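PDB 6UZI: dihydrolipoyl dehydrogenase from Elizabethkingia anophelis NUHP1, which probably reoxidises protein-bound dihydrolipoyl-lysine groups with NAD(+) as electron acceptor, using one FAD per subunit and a redox-active disulfide. Local coordinates for residues Ala27-Gln32 with Glu335-Ala340; Tyr43-Leu46 with Leu51-Gly54; Gln130-Val133 with Ser139-Val142; Leu176-Val181 with Ser199-Leu204. One frame throughout, in Å; residues are numbered along the deposited sequence.

Contact 1. Residues Ala27-Gln32 with Glu335-Ala340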
# COMPACT_ATOMS: atom_id res chain seq x y z
N ALA A 27 -13.31 25.20 -3.39
CA ALA A 27 -14.24 25.96 -2.56
C ALA A 27 -13.85 25.90 -1.09
O ALA A 27 -13.83 26.93 -0.40
CB ALA A 27 -15.67 25.46 -2.76
N ILE A 28 -13.50 24.71 -0.59
CA ILE A 28 -13.11 24.58 0.81
C ILE A 28 -11.88 25.42 1.09
O ILE A 28 -11.80 26.12 2.11
CB ILE A 28 -12.87 23.10 1.16
CG1 ILE A 28 -14.18 22.32 1.09
CG2 ILE A 28 -12.25 22.97 2.54
CD1 ILE A 28 -14.00 20.83 1.29
N ARG A 29 -10.90 25.38 0.19
CA ARG A 29 -9.69 26.17 0.39
C ARG A 29 -9.99 27.66 0.33
O ARG A 29 -9.37 28.44 1.06
CB ARG A 29 -8.63 25.76 -0.63
CG ARG A 29 -7.24 26.27 -0.33
CD ARG A 29 -6.62 25.48 0.79
NE ARG A 29 -5.35 26.07 1.20
CZ ARG A 29 -5.18 26.76 2.32
NH1 ARG A 29 -6.19 26.94 3.15
NH2 ARG A 29 -3.99 27.27 2.60
N CYS A 30 -10.93 28.08 -0.52
CA CYS A 30 -11.34 29.48 -0.54
C CYS A 30 -12.03 29.87 0.76
O CYS A 30 -11.82 30.96 1.29
CB CYS A 30 -12.25 29.76 -1.74
SG CYS A 30 -11.37 29.94 -3.30
N ALA A 31 -12.89 28.98 1.27
CA ALA A 31 -13.53 29.25 2.55
C ALA A 31 -12.50 29.28 3.69
O ALA A 31 -12.62 30.09 4.61
CB ALA A 31 -14.61 28.20 2.81
N GLN A 32 -11.49 28.40 3.65
CA GLN A 32 -10.49 28.40 4.71
C GLN A 32 -9.67 29.68 4.70
O GLN A 32 -9.19 30.12 5.76
CB GLN A 32 -9.57 27.18 4.58
CG GLN A 32 -10.24 25.84 4.85
CD GLN A 32 -9.28 24.66 4.72
OE1 GLN A 32 -8.19 24.78 4.16
NE2 GLN A 32 -9.71 23.49 5.20
N GLU A 335 -4.83 21.84 -8.30
CA GLU A 335 -5.03 23.10 -9.00
C GLU A 335 -6.08 23.96 -8.31
O GLU A 335 -5.97 25.19 -8.31
CB GLU A 335 -5.39 22.82 -10.45
CG GLU A 335 -4.20 22.29 -11.25
CD GLU A 335 -4.49 22.14 -12.73
OE1 GLU A 335 -5.67 21.91 -13.08
OE2 GLU A 335 -3.54 22.27 -13.54
N GLY A 336 -7.08 23.33 -7.69
CA GLY A 336 -8.05 24.10 -6.91
C GLY A 336 -7.42 24.78 -5.71
O GLY A 336 -7.66 25.96 -5.45
N VAL A 337 -6.58 24.05 -4.96
CA VAL A 337 -5.85 24.64 -3.85
C VAL A 337 -4.91 25.73 -4.34
O VAL A 337 -4.71 26.75 -3.68
CB VAL A 337 -5.09 23.56 -3.06
CG1 VAL A 337 -4.26 24.20 -1.96
CG2 VAL A 337 -6.06 22.55 -2.48
N PHE A 338 -4.32 25.53 -5.52
CA PHE A 338 -3.41 26.51 -6.09
C PHE A 338 -4.13 27.83 -6.34
O PHE A 338 -3.64 28.90 -5.96
CB PHE A 338 -2.80 25.97 -7.39
CG PHE A 338 -1.86 26.93 -8.06
CD1 PHE A 338 -0.49 26.86 -7.82
CD2 PHE A 338 -2.33 27.89 -8.95
CE1 PHE A 338 0.39 27.75 -8.44
CE2 PHE A 338 -1.45 28.77 -9.57
CZ PHE A 338 -0.10 28.70 -9.32
N VAL A 339 -5.30 27.78 -6.99
CA VAL A 339 -6.01 29.02 -7.31
C VAL A 339 -6.45 29.73 -6.04
O VAL A 339 -6.28 30.95 -5.90
CB VAL A 339 -7.19 28.74 -8.25
CG1 VAL A 339 -8.06 29.98 -8.38
CG2 VAL A 339 -6.68 28.35 -9.63
N ALA A 340 -6.99 28.99 -5.07
CA ALA A 340 -7.45 29.60 -3.83
C ALA A 340 -6.32 30.34 -3.12
O ALA A 340 -6.48 31.48 -2.69
CB ALA A 340 -8.07 28.55 -2.91
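Val-337 and Ala-340, one turn apart on helix 329-343, meet Arg-29 and Cys-30 of helix 21-32, the helix that follows the glycine-rich turn of the Rossmann-type FAD-binding domain. The two short helical segments run nearly parallel, 28° apart, with axes 8.3 Å from each other, a close approach made possible where small Ala-340 faces Cys-30. Val-337 comes first. Its CG1, held anti to the backbone N (chi1 176°), reaches the edge of the Arg-29 guanidinium, near its plane, with CG1 3.8 Å from NE of Arg-29. The arginine is bent at chi2, so that its CH2 groups pack against the second helix, while its NE is paired in a salt bridge with Glu-341, just past Ala-340. Phe-338 and Val-339 turn elsewhere, Val-339 onto Ile-149 of the central parallel sheet, which Cys-30 also touches. Ala-340 makes the closest backbone approach, its CA lying 5.1 Å from CA of Cys-30. Alanine fits where the helices come together because one methyl serves both neighbours: its CB lies 3.5 Å from CG of Arg-29 and 3.6 Å from SG of Cys-30.

Contact 2. Residues Tyr43-Leu46 with Leu51-Gly54. With FAD (flavin-adenine dinucleotide), chain E.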
# COMPACT_ATOMS: atom_id res chain seq x y z
N TYR A 43 -25.81 18.95 -11.45
CA TYR A 43 -26.24 17.62 -11.06
C TYR A 43 -27.07 17.68 -9.78
O TYR A 43 -27.04 18.65 -9.02
CB TYR A 43 -25.02 16.71 -10.84
CG TYR A 43 -25.27 15.24 -11.05
CD1 TYR A 43 -25.23 14.35 -9.97
CD2 TYR A 43 -25.55 14.72 -12.31
CE1 TYR A 43 -25.45 13.00 -10.13
CE2 TYR A 43 -25.79 13.35 -12.48
CZ TYR A 43 -25.73 12.50 -11.39
OH TYR A 43 -25.96 11.15 -11.54
N SER A 44 -27.85 16.61 -9.56
CA SER A 44 -28.68 16.54 -8.37
C SER A 44 -27.83 16.49 -7.11
O SER A 44 -28.26 16.95 -6.05
CB SER A 44 -29.62 15.33 -8.44
OG SER A 44 -28.87 14.13 -8.47
N THR A 45 -26.64 15.91 -7.20
CA THR A 45 -25.75 15.79 -6.06
C THR A 45 -24.37 16.36 -6.40
O THR A 45 -24.02 16.53 -7.57
CB THR A 45 -25.62 14.33 -5.61
OG1 THR A 45 -25.09 13.55 -6.69
CG2 THR A 45 -26.98 13.78 -5.22
N LEU A 46 -23.60 16.63 -5.36
CA LEU A 46 -22.25 17.17 -5.51
C LEU A 46 -21.26 16.02 -5.66
O LEU A 46 -21.54 14.88 -5.29
CB LEU A 46 -21.90 18.03 -4.30
CG LEU A 46 -22.89 19.15 -3.96
CD1 LEU A 46 -22.41 19.98 -2.77
CD2 LEU A 46 -23.18 20.02 -5.18
N LEU A 51 -17.01 11.10 -8.38
CA LEU A 51 -17.86 10.48 -7.38
C LEU A 51 -19.08 9.79 -8.00
O LEU A 51 -19.40 8.65 -7.63
CB LEU A 51 -18.32 11.54 -6.37
CG LEU A 51 -19.49 11.11 -5.48
CD1 LEU A 51 -19.16 9.83 -4.74
CD2 LEU A 51 -19.84 12.21 -4.52
N ASN A 52 -19.75 10.44 -8.94
CA ASN A 52 -21.06 9.97 -9.37
C ASN A 52 -20.97 8.95 -10.50
O ASN A 52 -21.76 8.00 -10.54
CB ASN A 52 -21.92 11.17 -9.78
CG ASN A 52 -22.12 12.16 -8.63
OD1 ASN A 52 -22.96 11.96 -7.76
ND2 ASN A 52 -21.33 13.23 -8.63
N VAL A 53 -20.01 9.12 -11.42
CA VAL A 53 -19.89 8.24 -12.58
C VAL A 53 -18.43 7.95 -12.88
O VAL A 53 -18.07 7.60 -14.01
CB VAL A 53 -20.58 8.85 -13.82
CG1 VAL A 53 -22.09 8.87 -13.65
CG2 VAL A 53 -20.06 10.25 -14.10
N GLY A 54 -17.56 8.09 -11.87
CA GLY A 54 -16.13 7.96 -12.12
C GLY A 54 -15.35 7.07 -11.18
O GLY A 54 -15.56 5.85 -11.14
PA FAD E . -15.59 16.90 -12.95
O1A FAD E . -15.39 15.84 -11.93
O2A FAD E . -15.52 16.26 -14.34
O5B FAD E . -17.07 17.47 -12.80
C5B FAD E . -17.25 18.90 -12.90
C4B FAD E . -18.67 19.22 -12.53
O4B FAD E . -19.08 20.44 -13.17
C3B FAD E . -19.72 18.16 -12.92
O3B FAD E . -20.31 17.65 -11.73
C2B FAD E . -20.76 18.95 -13.74
O2B FAD E . -22.10 18.56 -13.43
C1B FAD E . -20.47 20.39 -13.33
N9A FAD E . -20.84 21.40 -14.31
C8A FAD E . -20.42 21.47 -15.62
N7A FAD E . -20.85 22.52 -16.26
C5A FAD E . -21.62 23.19 -15.32
C6A FAD E . -22.36 24.38 -15.38
N6A FAD E . -22.42 25.18 -16.45
N1A FAD E . -23.03 24.76 -14.27
C2A FAD E . -22.95 23.99 -13.18
N3A FAD E . -22.28 22.85 -13.00
C4A FAD E . -21.63 22.50 -14.12
N1 FAD E . -9.37 10.03 -12.11
C2 FAD E . -8.46 9.65 -11.18
O2 FAD E . -7.63 10.44 -10.74
N3 FAD E . -8.47 8.35 -10.70
C4 FAD E . -9.35 7.35 -11.08
O4 FAD E . -9.27 6.23 -10.58
C4X FAD E . -10.31 7.76 -12.06
N5 FAD E . -11.20 6.90 -12.46
C5X FAD E . -12.16 7.33 -13.36
C6 FAD E . -13.15 6.43 -13.75
C7 FAD E . -14.18 6.82 -14.60
C7M FAD E . -15.25 5.83 -14.98
C8 FAD E . -14.21 8.14 -15.09
C8M FAD E . -15.34 8.62 -15.96
C9 FAD E . -13.21 9.03 -14.72
C9A FAD E . -12.19 8.64 -13.86
N10 FAD E . -11.20 9.54 -13.42
C10 FAD E . -10.25 9.13 -12.52
C1' FAD E . -11.18 10.93 -13.89
C2' FAD E . -11.81 11.88 -12.89
O2' FAD E . -13.23 11.68 -12.82
C3' FAD E . -11.50 13.34 -13.24
O3' FAD E . -10.13 13.46 -13.58
C4' FAD E . -11.82 14.30 -12.09
O4' FAD E . -13.17 14.07 -11.69
C5' FAD E . -11.59 15.75 -12.45
O5' FAD E . -12.79 16.44 -12.05
P FAD E . -13.02 18.05 -12.12
O1P FAD E . -13.16 18.73 -10.81
O2P FAD E . -12.04 18.76 -13.03
O3P FAD E . -14.43 17.99 -12.88
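Thr-45 and Asn-52 make the polar link between the loop 43-46 and the end of helix 48-52: OG1 of Thr-45 donates a weak hydrogen bond of 2.9 Å to OD1 of Asn-52. A chi1 of 60° sets this hydroxyl between the backbone N and the carbonyl carbon, on the side facing the amide. Tyr-43 slides past the same amide in the opposite direction, with its CE1 3.6 Å from OD1 of Asn-52 and the ring and amide planes 50° apart, so the ring lies obliquely to the amide. Beside this, Leu-51 fills the buried side, its CD2 3.3 Å from the carbonyl O of Leu-46.

What positions these groups lies one step further out. ND2 of Asn-52 is bonded to the carbonyl of Gly-48 at the start of the same short helix, while the backbone N of Tyr-43 is bonded to Glu-41, itself a ligand of FAD. Leu-51, Thr-45 and Leu-46 lean on helix 89-113. At the other end the chain leaves the helix and passes across one face of the flavin's dimethylbenzene ring: CA of Gly-54 is 3.4 Å from C7 of FAD. Asparagine suits its place by presenting a donor and an acceptor at once; the stronger bond runs back to its own helix, which carries redox-active Cys-50, and the weaker one ties that helix to the adenosine-side loop.

Contact 3. Residues Gln130-Val133 with Ser139-Val142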
# COMPACT_ATOMS: atom_id res chain seq x y z
N GLN A 130 -20.99 38.53 -13.31
CA GLN A 130 -22.34 38.04 -13.06
C GLN A 130 -22.49 36.63 -13.64
O GLN A 130 -21.99 36.34 -14.73
CB GLN A 130 -23.39 38.97 -13.67
CG GLN A 130 -23.66 40.18 -12.81
CD GLN A 130 -23.78 41.46 -13.61
OE1 GLN A 130 -23.04 41.70 -14.56
NE2 GLN A 130 -24.73 42.30 -13.21
N ILE A 131 -23.17 35.77 -12.89
CA ILE A 131 -23.38 34.38 -13.27
C ILE A 131 -24.86 34.06 -13.08
O ILE A 131 -25.42 34.29 -12.00
CB ILE A 131 -22.52 33.42 -12.42
CG1 ILE A 131 -21.03 33.70 -12.63
CG2 ILE A 131 -22.84 31.97 -12.77
CD1 ILE A 131 -20.14 33.25 -11.47
N LYS A 132 -25.50 33.54 -14.14
CA LYS A 132 -26.88 33.10 -14.07
C LYS A 132 -26.93 31.64 -13.65
O LYS A 132 -26.18 30.82 -14.18
CB LYS A 132 -27.59 33.28 -15.42
CG LYS A 132 -29.05 32.84 -15.41
CD LYS A 132 -29.53 32.44 -16.80
CE LYS A 132 -29.95 33.63 -17.66
NZ LYS A 132 -30.20 33.24 -19.08
N VAL A 133 -27.80 31.33 -12.69
CA VAL A 133 -27.97 29.98 -12.18
C VAL A 133 -29.39 29.53 -12.50
O VAL A 133 -30.36 30.01 -11.89
CB VAL A 133 -27.70 29.89 -10.67
CG1 VAL A 133 -27.84 28.45 -10.18
CG2 VAL A 133 -26.32 30.45 -10.33
N SER A 139 -36.40 28.34 -14.06
CA SER A 139 -36.24 29.65 -13.44
C SER A 139 -34.75 29.94 -13.23
O SER A 139 -33.91 29.04 -13.17
CB SER A 139 -36.97 29.71 -12.10
OG SER A 139 -36.49 28.75 -11.18
N SER A 140 -34.44 31.23 -13.13
CA SER A 140 -33.05 31.64 -13.03
C SER A 140 -32.90 32.69 -11.95
O SER A 140 -33.86 33.39 -11.60
CB SER A 140 -32.52 32.18 -14.36
OG SER A 140 -33.23 33.34 -14.75
N GLU A 141 -31.70 32.76 -11.40
CA GLU A 141 -31.26 33.79 -10.47
C GLU A 141 -29.86 34.21 -10.88
O GLU A 141 -29.09 33.38 -11.37
CB GLU A 141 -31.30 33.27 -9.02
CG GLU A 141 -30.65 34.15 -7.96
CD GLU A 141 -30.16 33.36 -6.74
OE1 GLU A 141 -30.15 32.11 -6.80
OE2 GLU A 141 -29.78 33.99 -5.73
N VAL A 142 -29.55 35.49 -10.74
CA VAL A 142 -28.23 36.02 -11.09
C VAL A 142 -27.49 36.38 -9.81
O VAL A 142 -28.07 37.01 -8.91
CB VAL A 142 -28.33 37.23 -12.04
CG1 VAL A 142 -26.95 37.82 -12.29
CG2 VAL A 142 -28.97 36.81 -13.34
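Val-133 and Glu-141 face each other through flat peptide units, joined edge to edge by two backbone hydrogen bonds: N of Val-133 to O of Glu-141, 2.8 Å, and N of Glu-141 to O of Val-133, 3.1 Å. On one face of the sheet stand the side chains of this hydrogen-bonded pair; on the other stand those of the non-hydrogen-bonded pair, Lys-132 and Val-142, whose CA atoms are 4.4 Å apart. Along the shared edge, CA of Val-142 also directs its hydrogen at the carbonyl O of Ile-131, 3.4 Å away, and CA of Ser-140 does the same to O of Val-133 at 3.3 Å.

These strands form a beta hairpin, and with strand 122-125 they make the antiparallel meander attached to the FAD-binding domain. Lys-132 is backbone-bonded to Ser-124 of that third strand, so its chain has neighbours along both flanks. Val-133 and Ile-131 are buried against Ile-40 of strand 37-41, where branched aliphatic residues suit both the extended backbone and an apolar interface. On the more open face, Lys-132 lies with CG anti to the backbone N (chi1 -180°), which runs its aliphatic part alongside Ser-140, CG to CB 3.7 Å, before the chain bends at chi3. At the start of the first strand, CB of Gln-130 rests 4.0 Å from CG1 of Val-142, while its OE1 is hydrogen-bonded to Ser-127.

Contact 4. Residues Leu176-Val181 with Ser199-Leu204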
# COMPACT_ATOMS: atom_id res chain seq x y z
N LEU A 176 -21.23 1.06 -15.56
CA LEU A 176 -21.26 0.95 -14.11
C LEU A 176 -22.63 0.56 -13.58
O LEU A 176 -22.78 0.39 -12.37
CB LEU A 176 -20.82 2.28 -13.48
CG LEU A 176 -19.36 2.69 -13.69
CD1 LEU A 176 -19.20 4.16 -13.40
CD2 LEU A 176 -18.45 1.89 -12.77
N ASN A 177 -23.64 0.38 -14.45
CA ASN A 177 -25.01 0.11 -14.01
C ASN A 177 -25.63 -1.06 -14.77
O ASN A 177 -26.85 -1.12 -14.91
CB ASN A 177 -25.87 1.37 -14.16
CG ASN A 177 -25.54 2.44 -13.14
OD1 ASN A 177 -25.47 2.17 -11.94
ND2 ASN A 177 -25.31 3.66 -13.61
N LEU A 178 -24.82 -2.01 -15.22
CA LEU A 178 -25.33 -3.14 -16.00
C LEU A 178 -26.29 -3.98 -15.16
O LEU A 178 -26.13 -4.12 -13.95
CB LEU A 178 -24.19 -4.02 -16.50
CG LEU A 178 -23.24 -3.43 -17.54
CD1 LEU A 178 -22.39 -4.53 -18.12
CD2 LEU A 178 -23.97 -2.67 -18.62
N LYS A 179 -27.30 -4.53 -15.82
CA LYS A 179 -28.27 -5.38 -15.16
C LYS A 179 -27.91 -6.86 -15.26
O LYS A 179 -28.66 -7.71 -14.76
CB LYS A 179 -29.67 -5.12 -15.73
N GLU A 180 -26.77 -7.18 -15.87
CA GLU A 180 -26.31 -8.55 -16.06
C GLU A 180 -24.82 -8.54 -16.38
O GLU A 180 -24.27 -7.53 -16.82
CB GLU A 180 -27.09 -9.26 -17.18
CG GLU A 180 -26.93 -8.63 -18.55
CD GLU A 180 -27.64 -9.41 -19.65
OE1 GLU A 180 -28.20 -10.49 -19.35
OE2 GLU A 180 -27.65 -8.94 -20.81
N VAL A 181 -24.17 -9.67 -16.10
CA VAL A 181 -22.76 -9.84 -16.46
C VAL A 181 -22.70 -10.14 -17.95
O VAL A 181 -23.31 -11.12 -18.41
CB VAL A 181 -22.09 -10.96 -15.66
CG1 VAL A 181 -20.71 -11.25 -16.24
CG2 VAL A 181 -22.01 -10.58 -14.18
N SER A 199 -11.63 -5.28 -16.68
CA SER A 199 -11.17 -6.17 -15.62
C SER A 199 -12.31 -6.58 -14.71
O SER A 199 -12.39 -7.73 -14.27
CB SER A 199 -10.06 -5.52 -14.80
OG SER A 199 -8.95 -5.19 -15.61
N VAL A 200 -13.21 -5.64 -14.39
CA VAL A 200 -14.35 -5.95 -13.53
C VAL A 200 -15.13 -7.13 -14.10
O VAL A 200 -15.31 -8.16 -13.45
CB VAL A 200 -15.25 -4.72 -13.37
CG1 VAL A 200 -16.60 -5.12 -12.78
CG2 VAL A 200 -14.58 -3.68 -12.49
N TYR A 201 -15.55 -7.01 -15.36
CA TYR A 201 -16.44 -8.03 -15.91
C TYR A 201 -15.69 -9.27 -16.38
O TYR A 201 -16.25 -10.37 -16.36
CB TYR A 201 -17.29 -7.41 -17.03
CG TYR A 201 -18.27 -6.38 -16.50
CD1 TYR A 201 -18.06 -5.02 -16.71
CD2 TYR A 201 -19.38 -6.77 -15.77
CE1 TYR A 201 -18.95 -4.07 -16.21
CE2 TYR A 201 -20.27 -5.83 -15.27
CZ TYR A 201 -20.05 -4.49 -15.50
OH TYR A 201 -20.94 -3.58 -15.00
N LEU A 202 -14.41 -9.13 -16.75
CA LEU A 202 -13.60 -10.32 -17.00
C LEU A 202 -13.60 -11.23 -15.79
O LEU A 202 -13.80 -12.44 -15.90
CB LEU A 202 -12.17 -9.91 -17.37
CG LEU A 202 -11.21 -11.09 -17.59
CD1 LEU A 202 -11.43 -11.74 -18.93
CD2 LEU A 202 -9.78 -10.62 -17.47
N ARG A 203 -13.40 -10.65 -14.61
CA ARG A 203 -13.42 -11.42 -13.38
C ARG A 203 -14.79 -12.06 -13.15
O ARG A 203 -14.87 -13.20 -12.68
CB ARG A 203 -13.04 -10.52 -12.20
CG ARG A 203 -11.70 -9.81 -12.34
CD ARG A 203 -11.54 -8.71 -11.30
NE ARG A 203 -10.30 -7.95 -11.45
CZ ARG A 203 -10.01 -6.84 -10.76
NH1 ARG A 203 -10.88 -6.36 -9.87
NH2 ARG A 203 -8.85 -6.23 -10.94
N LEU A 204 -15.87 -11.35 -13.49
CA LEU A 204 -17.22 -11.84 -13.24
C LEU A 204 -17.71 -12.86 -14.26
O LEU A 204 -18.88 -13.25 -14.19
CB LEU A 204 -18.20 -10.67 -13.19
CG LEU A 204 -18.02 -9.60 -12.11
CD1 LEU A 204 -19.22 -8.66 -12.11
CD2 LEU A 204 -17.81 -10.21 -10.73
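Leu-178 covers one face of the Tyr-201 ring, with CD1 4.0 Å from the ring centroid and 29° off the normal, a CH-pi contact. The conformation of the tyrosine makes this possible: CG lies beside the backbone N and anti to the carbonyl carbon (chi1 -68°), sending the ring out from helix 192-203 toward the loop 176-181. Its opposite face is covered by CG1 of Val-200, the residue just before it in the helix, so the ring sits between two aliphatic groups. Leu-178 has its CG likewise anti to the carbonyl carbon, and its branch point comes close to the phenol, CG 3.4 Å from OH of Tyr-201.

Where the helix ends, Val-181 meets Leu-204, the two side chains crossing at about a right angle. With chi1 at 170°, the two valine methyls divide the work: CG1 faces the backbone, 3.4 Å from the carbonyl O of Leu-204, and CG2 lies 3.9 Å from CB of Leu-204. That leucine also reaches Phe-68 and Met-92 of the helices beyond.

The pairing binds the loop that leads into strand 184-188 to the helix following the glycine-rich turn predicted to bind NAD(+), part of the second Rossmann-type domain. Tyrosine suits a buried place that also offers a polar partner at its far end: its ring is held by apolar contacts, while its OH is satisfied by the carbonyl of Ala-175 at the end of helix 172-175.

Contacts 1, 2 and 3 belong to the FAD-binding domain and contact 4 to the second Rossmann-type domain, predicted to bind NAD(+). Along the sequence, contacts 2, 3 and 4 follow one another between the two segments of contact 1, whose 335-340 helix brings the chain back to the FAD domain after the second domain has been completed. Contacts 1 and 2 have centres about 20 Å apart and nearest atoms about 9 Å apart, without touching, and contact 3 marks the meander at the rim, about 41 Å between centres from contact 4. Contacts 2 and 4 touch: O of Val-53 lies 3.7 Å from CD1 of Leu-176, so the flavin-side loop abuts the start of the second domain.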